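Local coordinates for uncharacterized protein (PDB 6M0Q) that is of unknown function but forms a small helix-and-sheet subunit with an internal disulfide that binds a different protein within a six-chain assembly, at residues Glu58-Gly62 against Lys63-Val67. Numbering follows the deposited sequence.
Sequences EVENG and KIVRV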
ATOM      1  N   GLU B  58      29.730 -12.741   3.075  1.00 26.08           N
ATOM      2  CA  GLU B  58      30.064 -13.996   3.735  1.00 27.69           C
ATOM      3  C   GLU B  58      30.574 -13.753   5.140  1.00 31.26           C
ATOM      4  O   GLU B  58      31.520 -12.974   5.348  1.00 30.49           O
ATOM      5  CB  GLU B  58      31.117 -14.783   2.966  1.00 28.79           C
ATOM      6  CG  GLU B  58      30.805 -14.955   1.497  1.00 32.68           C
ATOM      7  CD  GLU B  58      29.426 -15.545   1.266  1.00 36.14           C
ATOM      8  OE1 GLU B  58      28.617 -14.901   0.554  1.00 36.36           O
ATOM      9  OE2 GLU B  58      29.147 -16.642   1.811  1.00 37.60           O
ATOM     10  N   VAL B  59      29.970 -14.469   6.083  1.00 29.79           N
ATOM     11  CA  VAL B  59      30.388 -14.497   7.475  1.00 28.44           C
ATOM     12  C   VAL B  59      30.756 -15.934   7.798  1.00 30.46           C
ATOM     13  O   VAL B  59      29.962 -16.844   7.548  1.00 35.53           O
ATOM     14  CB  VAL B  59      29.256 -13.998   8.387  1.00 26.55           C
ATOM     15  CG1 VAL B  59      29.608 -14.213   9.884  1.00 23.88           C
ATOM     16  CG2 VAL B  59      28.968 -12.543   8.062  1.00 25.03           C
ATOM     17  N   GLU B  60      31.966 -16.151   8.298  1.00 27.82           N
ATOM     18  CA  GLU B  60      32.380 -17.469   8.775  1.00 30.46           C
ATOM     19  C   GLU B  60      33.011 -17.318  10.153  1.00 29.89           C
ATOM     20  O   GLU B  60      33.798 -16.397  10.385  1.00 30.38           O
ATOM     21  CB  GLU B  60      33.376 -18.159   7.826  1.00 35.77           C
ATOM     22  CG  GLU B  60      32.832 -18.508   6.418  1.00 41.79           C
ATOM     23  CD  GLU B  60      31.603 -19.458   6.405  1.00 45.05           C
ATOM     24  OE1 GLU B  60      30.800 -19.355   5.446  1.00 45.92           O
ATOM     25  OE2 GLU B  60      31.433 -20.306   7.318  1.00 45.55           O
ATOM     26  N   ASN B  61      32.655 -18.217  11.064  1.00 31.66           N
ATOM     27  CA  ASN B  61      33.208 -18.222  12.419  1.00 33.96           C
ATOM     28  C   ASN B  61      33.046 -16.868  13.090  1.00 31.50           C
ATOM     29  O   ASN B  61      33.940 -16.378  13.773  1.00 32.72           O
ATOM     30  CB  ASN B  61      34.661 -18.649  12.402  1.00 39.40           C
ATOM     31  CG  ASN B  61      34.828 -20.009  11.807  1.00 48.33           C
ATOM     32  OD1 ASN B  61      35.633 -20.213  10.895  1.00 52.43           O
ATOM     33  ND2 ASN B  61      34.027 -20.956  12.286  1.00 51.15           N
ATOM     34  N   GLY B  62      31.898 -16.242  12.874  1.00 30.59           N
ATOM     35  CA  GLY B  62      31.624 -14.986  13.550  1.00 31.39           C
ATOM     36  C   GLY B  62      32.373 -13.786  13.019  1.00 32.12           C
ATOM     37  O   GLY B  62      32.369 -12.734  13.665  1.00 33.96           O
ATOM     38  N   LYS B  63      33.019 -13.904  11.863  1.00 30.39           N
ATOM     39  CA  LYS B  63      33.741 -12.799  11.261  1.00 28.47           C
ATOM     40  C   LYS B  63      33.379 -12.706   9.791  1.00 26.97           C
ATOM     41  O   LYS B  63      33.170 -13.731   9.133  1.00 25.20           O
ATOM     42  CB  LYS B  63      35.251 -12.985  11.420  1.00 29.51           C
ATOM     43  CG  LYS B  63      35.710 -12.965  12.880  1.00 30.47           C
ATOM     44  CD  LYS B  63      37.217 -12.988  12.983  1.00 37.24           C
ATOM     45  CE  LYS B  63      37.645 -12.792  14.448  1.00 42.59           C
ATOM     46  NZ  LYS B  63      39.123 -12.608  14.591  1.00 47.11           N
ATOM     47  N   ILE B  64      33.268 -11.472   9.293  1.00 26.61           N
ATOM     48  CA  ILE B  64      33.172 -11.268   7.861  1.00 27.91           C
ATOM     49  C   ILE B  64      34.407 -11.853   7.204  1.00 32.47           C
ATOM     50  O   ILE B  64      35.535 -11.603   7.636  1.00 35.36           O
ATOM     51  CB  ILE B  64      33.012  -9.781   7.525  1.00 28.69           C
ATOM     52  CG1 ILE B  64      31.691  -9.247   8.085  1.00 26.79           C
ATOM     53  CG2 ILE B  64      33.083  -9.563   5.968  1.00 25.27           C
ATOM     54  CD1 ILE B  64      31.648  -7.757   8.077  1.00 27.14           C
ATOM     55  N   VAL B  65      34.193 -12.648   6.153  1.00 33.21           N
ATOM     56  CA  VAL B  65      35.299 -13.267   5.444  1.00 32.53           C
ATOM     57  C   VAL B  65      36.162 -12.194   4.805  1.00 32.04           C
ATOM     58  O   VAL B  65      35.668 -11.175   4.303  1.00 30.18           O
ATOM     59  CB  VAL B  65      34.752 -14.252   4.396  1.00 34.25           C
ATOM     60  CG1 VAL B  65      35.861 -14.725   3.431  1.00 32.64           C
ATOM     61  CG2 VAL B  65      34.116 -15.420   5.100  1.00 35.36           C
ATOM     62  N   ARG B  66      37.465 -12.412   4.842  1.00 31.62           N
ATOM     63  CA  ARG B  66      38.411 -11.558   4.158  1.00 31.88           C
ATOM     64  C   ARG B  66      38.800 -12.224   2.848  1.00 32.20           C
ATOM     65  O   ARG B  66      38.962 -13.448   2.772  1.00 31.15           O
ATOM     66  CB  ARG B  66      39.641 -11.288   5.037  1.00 31.37           C
ATOM     67  CG  ARG B  66      39.559  -9.976   5.869  1.00 31.30           C
ATOM     68  CD  ARG B  66      38.373  -9.955   6.876  1.00 32.41           C
ATOM     69  NE  ARG B  66      38.388  -8.756   7.724  1.00 29.88           N
ATOM     70  CZ  ARG B  66      37.507  -8.485   8.686  1.00 32.32           C
ATOM     71  NH1 ARG B  66      37.620  -7.363   9.403  1.00 31.90           N
ATOM     72  NH2 ARG B  66      36.508  -9.326   8.932  1.00 30.93           N
ATOM     73  N   VAL B  67      38.921 -11.415   1.807  1.00 31.47           N
ATOM     74  CA  VAL B  67      39.187 -11.895   0.463  1.00 32.60           C
ATOM     75  C   VAL B  67      40.477 -11.249  -0.011  1.00 34.88           C
ATOM     76  O   VAL B  67      40.661 -10.039   0.164  1.00 33.15           O
ATOM     77  CB  VAL B  67      38.013 -11.559  -0.473  1.00 35.07           C
ATOM     78  CG1 VAL B  67      38.382 -11.800  -1.919  1.00 36.49           C
ATOM     79  CG2 VAL B  67      36.793 -12.387  -0.063  1.00 36.66           C
TER
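V65 lays its CG2 methyl against the inner carbons of two glutamates. CG2 is 3.7 Å from E58 CB and 3.6 Å from E60 CG. With CG1 of V65 anti to the backbone N (chi1 169°), CG2 falls beside that N, on the side of these glutamates. E60 and V65 run side by side and point the same way. Both glutamate chains bend at chi2, and their carboxylates lead away. Beyond the hairpin, E60 OE1 forms a salt bridge to a basic side chain of another protein chain.

V59 and I64 share the other face of the hairpin. They are a non-hydrogen-bonded pair, and V59 CG2 meets I64 CG1 loosely at 4.3 Å. The partner protein packs on both, with an aromatic side chain on V59.

Backbone bonds hold the register. V65 N gives a nearly straight bond to E58 O (2.8 Å, 175° at the hydrogen). E60 and K63 bond twice: E60 N to K63 O at 2.8 Å and K63 N to E60 O at 3.0 Å. In the second bond the donor sits above the carbonyl plane. K63 CG sits 3.4 Å from G62 C, and its extended chain reaches an acidic side chain of the partner. R66 folds back along its own strand. Its NH2 bonds I64 O at 2.8 Å, in the guanidinium plane.

N61 and G62, both with positive phi, form the corner of a type I' turn. This is a 2:2 antiparallel beta hairpin, whose second strand also pairs with strand 52-55 and whose turn meets the partner protein through G62.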